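PDB 3PPE: cadherin-5 from Gallus gallus, which mediates calcium-dependent, homophilic adhesion between endothelial cells and helps couple actin fibres to their junctions. Local coordinates for residues H139-F153 with A175-G187. Residues are numbered along the deposited sequence; the frame is centred on the assembly and turned at random. Where two conformers were deposited one is given.
Sequences HATVTYQIIKGNEYF and AYEIIVKAKDALG. With CA (calcium ion), chain D.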
loop_
_atom_site.group_PDB
_atom_site.type_symbol
_atom_site.label_atom_id
_atom_site.label_comp_id
_atom_site.label_asym_id
_atom_site.label_seq_id
_atom_site.Cartn_x
_atom_site.Cartn_y
_atom_site.Cartn_z
ATOM N N HIS A 139 7.771 -1.446 -20.155
ATOM C CA HIS A 139 7.408 -2.823 -19.844
ATOM C C HIS A 139 6.997 -3.582 -21.101
ATOM O O HIS A 139 7.232 -4.786 -21.216
ATOM C CB HIS A 139 6.277 -2.859 -18.814
ATOM C CG HIS A 139 6.731 -2.617 -17.408
ATOM N ND1 HIS A 139 5.953 -2.919 -16.312
ATOM C CD2 HIS A 139 7.884 -2.101 -16.921
ATOM C CE1 HIS A 139 6.606 -2.600 -15.210
ATOM N NE2 HIS A 139 7.781 -2.100 -15.551
ATOM N N ALA A 140 6.382 -2.872 -22.041
ATOM C CA ALA A 140 5.924 -3.478 -23.278
ATOM C C ALA A 140 6.663 -2.824 -24.455
ATOM O O ALA A 140 6.172 -2.798 -25.591
ATOM C CB ALA A 140 4.454 -3.279 -23.407
ATOM N N THR A 141 7.839 -2.278 -24.192
ATOM C CA THR A 141 8.648 -1.697 -25.224
ATOM C C THR A 141 9.434 -2.840 -25.888
ATOM O O THR A 141 10.250 -3.482 -25.228
ATOM C CB THR A 141 9.660 -0.694 -24.633
ATOM O OG1 THR A 141 8.959 0.398 -24.033
ATOM C CG2 THR A 141 10.544 -0.115 -25.731
ATOM N N VAL A 142 9.236 -3.065 -27.187
ATOM C CA VAL A 142 9.830 -4.218 -27.868
ATOM C C VAL A 142 11.024 -3.726 -28.688
ATOM O O VAL A 142 10.942 -2.693 -29.342
ATOM C CB VAL A 142 8.813 -4.891 -28.813
ATOM C CG1 VAL A 142 9.435 -6.143 -29.507
ATOM C CG2 VAL A 142 7.433 -5.249 -28.088
ATOM N N THR A 143 12.123 -4.474 -28.654
ATOM C CA THR A 143 13.309 -4.235 -29.484
ATOM C C THR A 143 13.637 -5.542 -30.239
ATOM O O THR A 143 13.213 -6.615 -29.831
ATOM C CB THR A 143 14.565 -3.785 -28.629
ATOM O OG1 THR A 143 15.009 -4.879 -27.839
ATOM C CG2 THR A 143 14.224 -2.637 -27.718
ATOM N N TYR A 144 14.350 -5.447 -31.357
ATOM C CA TYR A 144 14.550 -6.591 -32.240
ATOM C C TYR A 144 16.034 -6.721 -32.599
ATOM O O TYR A 144 16.708 -5.720 -32.753
ATOM C CB TYR A 144 13.760 -6.368 -33.538
ATOM C CG TYR A 144 12.253 -6.277 -33.374
ATOM C CD1 TYR A 144 11.633 -5.054 -33.127
ATOM C CD2 TYR A 144 11.462 -7.425 -33.428
ATOM C CE1 TYR A 144 10.226 -4.959 -32.966
ATOM C CE2 TYR A 144 10.022 -7.342 -33.272
ATOM C CZ TYR A 144 9.442 -6.117 -33.066
ATOM O OH TYR A 144 8.087 -6.017 -32.901
ATOM N N GLN A 145 16.495 -7.962 -32.794
ATOM C CA GLN A 145 17.847 -8.233 -33.203
ATOM C C GLN A 145 17.785 -9.390 -34.217
ATOM O O GLN A 145 16.961 -10.299 -34.087
ATOM C CB GLN A 145 18.652 -8.601 -31.922
ATOM C CG GLN A 145 20.113 -8.987 -32.100
ATOM C CD GLN A 145 20.796 -9.425 -30.750
ATOM O OE1 GLN A 145 20.128 -9.600 -29.691
ATOM N NE2 GLN A 145 22.116 -9.636 -30.807
ATOM N N ILE A 146 18.613 -9.344 -35.254
ATOM C CA ILE A 146 18.817 -10.527 -36.093
ATOM C C ILE A 146 19.983 -11.316 -35.492
ATOM O O ILE A 146 21.064 -10.757 -35.266
ATOM C CB ILE A 146 19.084 -10.179 -37.574
ATOM C CG1 ILE A 146 17.841 -9.483 -38.175
ATOM C CG2 ILE A 146 19.439 -11.477 -38.399
ATOM C CD1 ILE A 146 18.096 -8.998 -39.583
ATOM N N ILE A 147 19.747 -12.590 -35.183
ATOM C CA ILE A 147 20.756 -13.381 -34.492
ATOM C C ILE A 147 21.342 -14.461 -35.425
ATOM O O ILE A 147 22.300 -15.153 -35.075
ATOM C CB ILE A 147 20.201 -14.015 -33.155
ATOM C CG1 ILE A 147 19.036 -14.958 -33.415
ATOM C CG2 ILE A 147 19.787 -12.924 -32.096
ATOM C CD1 ILE A 147 18.528 -15.635 -32.097
ATOM N N LYS A 148 20.739 -14.634 -36.601
ATOM C CA LYS A 148 21.343 -15.439 -37.658
ATOM C C LYS A 148 21.055 -14.763 -38.981
ATOM O O LYS A 148 19.890 -14.536 -39.288
ATOM C CB LYS A 148 20.797 -16.883 -37.645
ATOM C CG LYS A 148 21.290 -17.769 -38.826
ATOM C CD LYS A 148 20.752 -19.223 -38.733
ATOM C CE LYS A 148 19.516 -19.488 -39.652
ATOM N NZ LYS A 148 19.795 -19.871 -41.100
ATOM N N GLY A 149 22.098 -14.427 -39.752
ATOM C CA GLY A 149 21.898 -13.703 -41.041
ATOM C C GLY A 149 22.069 -12.192 -41.007
ATOM O O GLY A 149 21.696 -11.480 -41.946
ATOM N N ASN A 150 22.637 -11.708 -39.910
ATOM C CA ASN A 150 22.808 -10.279 -39.686
ATOM C C ASN A 150 23.848 -9.631 -40.638
ATOM O O ASN A 150 23.892 -8.413 -40.781
ATOM C CB ASN A 150 23.115 -10.013 -38.193
ATOM C CG ASN A 150 24.053 -11.053 -37.596
ATOM O OD1 ASN A 150 23.654 -12.204 -37.302
ATOM N ND2 ASN A 150 25.317 -10.666 -37.434
ATOM N N GLU A 151 24.653 -10.445 -41.314
ATOM C CA GLU A 151 25.583 -9.965 -42.365
ATOM C C GLU A 151 24.867 -9.539 -43.653
ATOM O O GLU A 151 25.421 -8.759 -44.462
ATOM C CB GLU A 151 26.558 -11.071 -42.743
ATOM C CG GLU A 151 27.343 -11.633 -41.577
ATOM C CD GLU A 151 26.606 -12.769 -40.829
ATOM O OE1 GLU A 151 25.419 -13.085 -41.129
ATOM O OE2 GLU A 151 27.256 -13.350 -39.923
ATOM N N TYR A 152 23.653 -10.067 -43.840
ATOM C CA TYR A 152 22.870 -9.905 -45.062
ATOM C C TYR A 152 21.721 -8.911 -44.916
ATOM O O TYR A 152 21.408 -8.192 -45.883
ATOM C CB TYR A 152 22.367 -11.280 -45.549
ATOM C CG TYR A 152 23.536 -12.197 -45.815
ATOM C CD1 TYR A 152 23.872 -13.204 -44.904
ATOM C CD2 TYR A 152 24.367 -11.995 -46.926
ATOM C CE1 TYR A 152 24.962 -14.006 -45.110
ATOM C CE2 TYR A 152 25.454 -12.808 -47.146
ATOM C CZ TYR A 152 25.741 -13.807 -46.229
ATOM O OH TYR A 152 26.821 -14.614 -46.412
ATOM N N PHE A 153 21.141 -8.845 -43.697
ATOM C CA PHE A 153 19.958 -8.013 -43.375
ATOM C C PHE A 153 20.097 -7.374 -42.003
ATOM O O PHE A 153 20.719 -7.940 -41.135
ATOM C CB PHE A 153 18.644 -8.851 -43.413
ATOM C CG PHE A 153 18.399 -9.489 -44.755
ATOM C CD1 PHE A 153 18.912 -10.768 -45.041
ATOM C CD2 PHE A 153 17.762 -8.784 -45.765
ATOM C CE1 PHE A 153 18.741 -11.345 -46.304
ATOM C CE2 PHE A 153 17.570 -9.369 -47.047
ATOM C CZ PHE A 153 18.070 -10.648 -47.308
ATOM N N ALA A 175 17.255 -17.498 -51.549
ATOM C CA ALA A 175 16.378 -17.453 -50.365
ATOM C C ALA A 175 17.199 -17.446 -49.078
ATOM O O ALA A 175 18.061 -18.293 -48.877
ATOM C CB ALA A 175 15.390 -18.617 -50.366
ATOM N N TYR A 176 16.971 -16.481 -48.214
ATOM C CA TYR A 176 17.684 -16.480 -46.940
ATOM C C TYR A 176 16.717 -16.897 -45.864
ATOM O O TYR A 176 15.553 -16.538 -45.892
ATOM C CB TYR A 176 18.217 -15.098 -46.624
ATOM C CG TYR A 176 19.364 -14.721 -47.522
ATOM C CD1 TYR A 176 19.133 -14.196 -48.811
ATOM C CD2 TYR A 176 20.678 -14.905 -47.090
ATOM C CE1 TYR A 176 20.210 -13.836 -49.629
ATOM C CE2 TYR A 176 21.734 -14.555 -47.876
ATOM C CZ TYR A 176 21.519 -14.039 -49.140
ATOM O OH TYR A 176 22.621 -13.723 -49.881
ATOM N N GLU A 177 17.212 -17.651 -44.911
ATOM C CA GLU A 177 16.415 -17.951 -43.762
ATOM C C GLU A 177 17.126 -17.313 -42.591
ATOM O O GLU A 177 18.203 -17.751 -42.185
ATOM C CB GLU A 177 16.278 -19.454 -43.608
ATOM C CG GLU A 177 15.845 -19.855 -42.233
ATOM C CD GLU A 177 15.532 -21.339 -42.115
ATOM O OE1 GLU A 177 14.942 -21.921 -43.062
ATOM O OE2 GLU A 177 15.877 -21.902 -41.054
ATOM N N ILE A 178 16.563 -16.215 -42.087
ATOM C CA ILE A 178 17.218 -15.507 -41.007
ATOM C C ILE A 178 16.412 -15.688 -39.688
ATOM O O ILE A 178 15.212 -15.971 -39.707
ATOM C CB ILE A 178 17.480 -13.992 -41.353
ATOM C CG1 ILE A 178 16.156 -13.253 -41.325
ATOM C CG2 ILE A 178 18.286 -13.841 -42.722
ATOM C CD1 ILE A 178 16.252 -11.708 -41.312
ATOM N N ILE A 179 17.084 -15.549 -38.565
ATOM C CA ILE A 179 16.433 -15.705 -37.263
ATOM C C ILE A 179 16.401 -14.368 -36.552
ATOM O O ILE A 179 17.434 -13.689 -36.429
ATOM C CB ILE A 179 17.156 -16.748 -36.367
ATOM C CG1 ILE A 179 17.389 -18.069 -37.119
ATOM C CG2 ILE A 179 16.364 -16.980 -35.059
ATOM C CD1 ILE A 179 16.114 -18.777 -37.597
ATOM N N VAL A 180 15.208 -13.981 -36.107
ATOM C CA VAL A 180 15.052 -12.732 -35.394
ATOM C C VAL A 180 14.691 -13.040 -33.931
ATOM O O VAL A 180 14.125 -14.090 -33.621
ATOM C CB VAL A 180 14.036 -11.776 -36.147
ATOM C CG1 VAL A 180 12.622 -12.365 -36.173
ATOM C CG2 VAL A 180 14.048 -10.338 -35.582
ATOM N N LYS A 181 15.063 -12.148 -33.023
ATOM C CA LYS A 181 14.770 -12.318 -31.628
ATOM C C LYS A 181 14.230 -10.974 -31.135
ATOM O O LYS A 181 14.714 -9.891 -31.535
ATOM C CB LYS A 181 16.059 -12.681 -30.863
ATOM C CG LYS A 181 15.831 -13.038 -29.363
ATOM C CD LYS A 181 17.089 -13.623 -28.698
ATOM C CE LYS A 181 16.711 -14.493 -27.458
ATOM N NZ LYS A 181 17.962 -14.799 -26.616
ATOM N N ALA A 182 13.228 -11.035 -30.264
ATOM C CA ALA A 182 12.656 -9.835 -29.664
ATOM C C ALA A 182 12.870 -9.815 -28.155
ATOM O O ALA A 182 13.059 -10.859 -27.531
ATOM C CB ALA A 182 11.177 -9.729 -29.995
ATOM N N LYS A 183 12.836 -8.621 -27.573
ATOM C CA LYS A 183 13.293 -8.423 -26.202
ATOM C C LYS A 183 12.928 -7.032 -25.695
ATOM O O LYS A 183 13.369 -6.024 -26.247
ATOM C CB LYS A 183 14.804 -8.640 -26.104
ATOM C CG LYS A 183 15.410 -8.194 -24.784
ATOM C CD LYS A 183 16.849 -8.668 -24.649
ATOM C CE LYS A 183 17.731 -8.067 -25.730
ATOM N NZ LYS A 183 18.389 -6.810 -25.276
ATOM N N ASP A 184 12.122 -6.985 -24.639
ATOM C CA ASP A 184 11.624 -5.721 -24.112
ATOM C C ASP A 184 12.741 -4.918 -23.454
ATOM O O ASP A 184 13.796 -5.461 -23.123
ATOM C CB ASP A 184 10.493 -5.966 -23.111
ATOM C CG ASP A 184 10.998 -6.478 -21.776
ATOM O OD1 ASP A 184 10.187 -7.035 -21.005
ATOM O OD2 ASP A 184 12.205 -6.324 -21.497
ATOM N N ALA A 185 12.503 -3.625 -23.267
ATOM C CA ALA A 185 13.581 -2.675 -23.020
ATOM C C ALA A 185 14.259 -2.947 -21.681
ATOM O O ALA A 185 15.339 -2.426 -21.403
ATOM C CB ALA A 185 13.055 -1.249 -23.070
ATOM N N LEU A 186 13.617 -3.767 -20.855
ATOM C CA LEU A 186 14.170 -4.133 -19.556
ATOM C C LEU A 186 14.922 -5.457 -19.629
ATOM O O LEU A 186 15.531 -5.891 -18.652
ATOM C CB LEU A 186 13.061 -4.215 -18.506
ATOM C CG LEU A 186 12.491 -2.883 -18.016
ATOM C CD1 LEU A 186 11.523 -2.304 -19.037
ATOM C CD2 LEU A 186 11.813 -3.053 -16.665
ATOM N N GLY A 187 14.874 -6.095 -20.794
ATOM C CA GLY A 187 15.804 -7.162 -21.118
ATOM C C GLY A 187 15.134 -8.523 -21.153
ATOM O O GLY A 187 15.796 -9.546 -21.329
HETATM CA CA CA D . 7.569 -7.034 -20.956
HETATM O O HOH W 1 16.246 -4.747 -25.023
#
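Gln145 and Lys181 pair backbone to backbone at the middle of two antiparallel strands, 142-148 and 175-184, in the second cadherin repeat (EC2), an Ig-like beta sandwich. Their two N-H...O bonds are short and fairly straight, Lys181 N to Gln145 O spanning 2.9 Å. A classic beta bulge follows: Ile147 and Lys148 both face Ile179, whose O takes a bond from Ile147 N (2.8 Å) and a weak one from Lys148 N. At the bulge Ile147 lays CG1 against Ile179 CG2, while the CB and CE of Lys148 pack on Ile179 CG1. Bends at chi3 (100°) and chi4 bring Lys148 NZ back to the main chain, where it donates to Glu177 O at 2.9 Å. Gly149, just after the bulge, has a positive phi of 97°; a CB there would collide with Ile178 CG2.

Near the start of strand 175-184, Tyr176 is shared by two aromatic rings. Phe153 comes edge-to-face, its CE1 over the Tyr176 ring 3.6 Å from CG, with the planes at 76°; Tyr152 receives Tyr176 CE2 over one face. A serine in place of Tyr176 would probably leave the Phe153 edge and this Tyr152 face without their shared partner, opening a gap between them.

The opposite end of the strand pair reaches the calcium site at the EC1-EC2 junction, completed by Asn98, Asn100, Asp130 and Asp132. Close by, Thr143 OG1 donates in the carbonyl plane to Lys183 O, which also accepts Thr143 N from above that plane. Phe153 also packs on Ile199 and Val123 of other EC2 strands; further along, Tyr144 OH bonds to Ala128 N. The calcium ion itself joins both segments, bound by His139 O at 2.3 Å and by Asp184 OD1 at 2.6 Å.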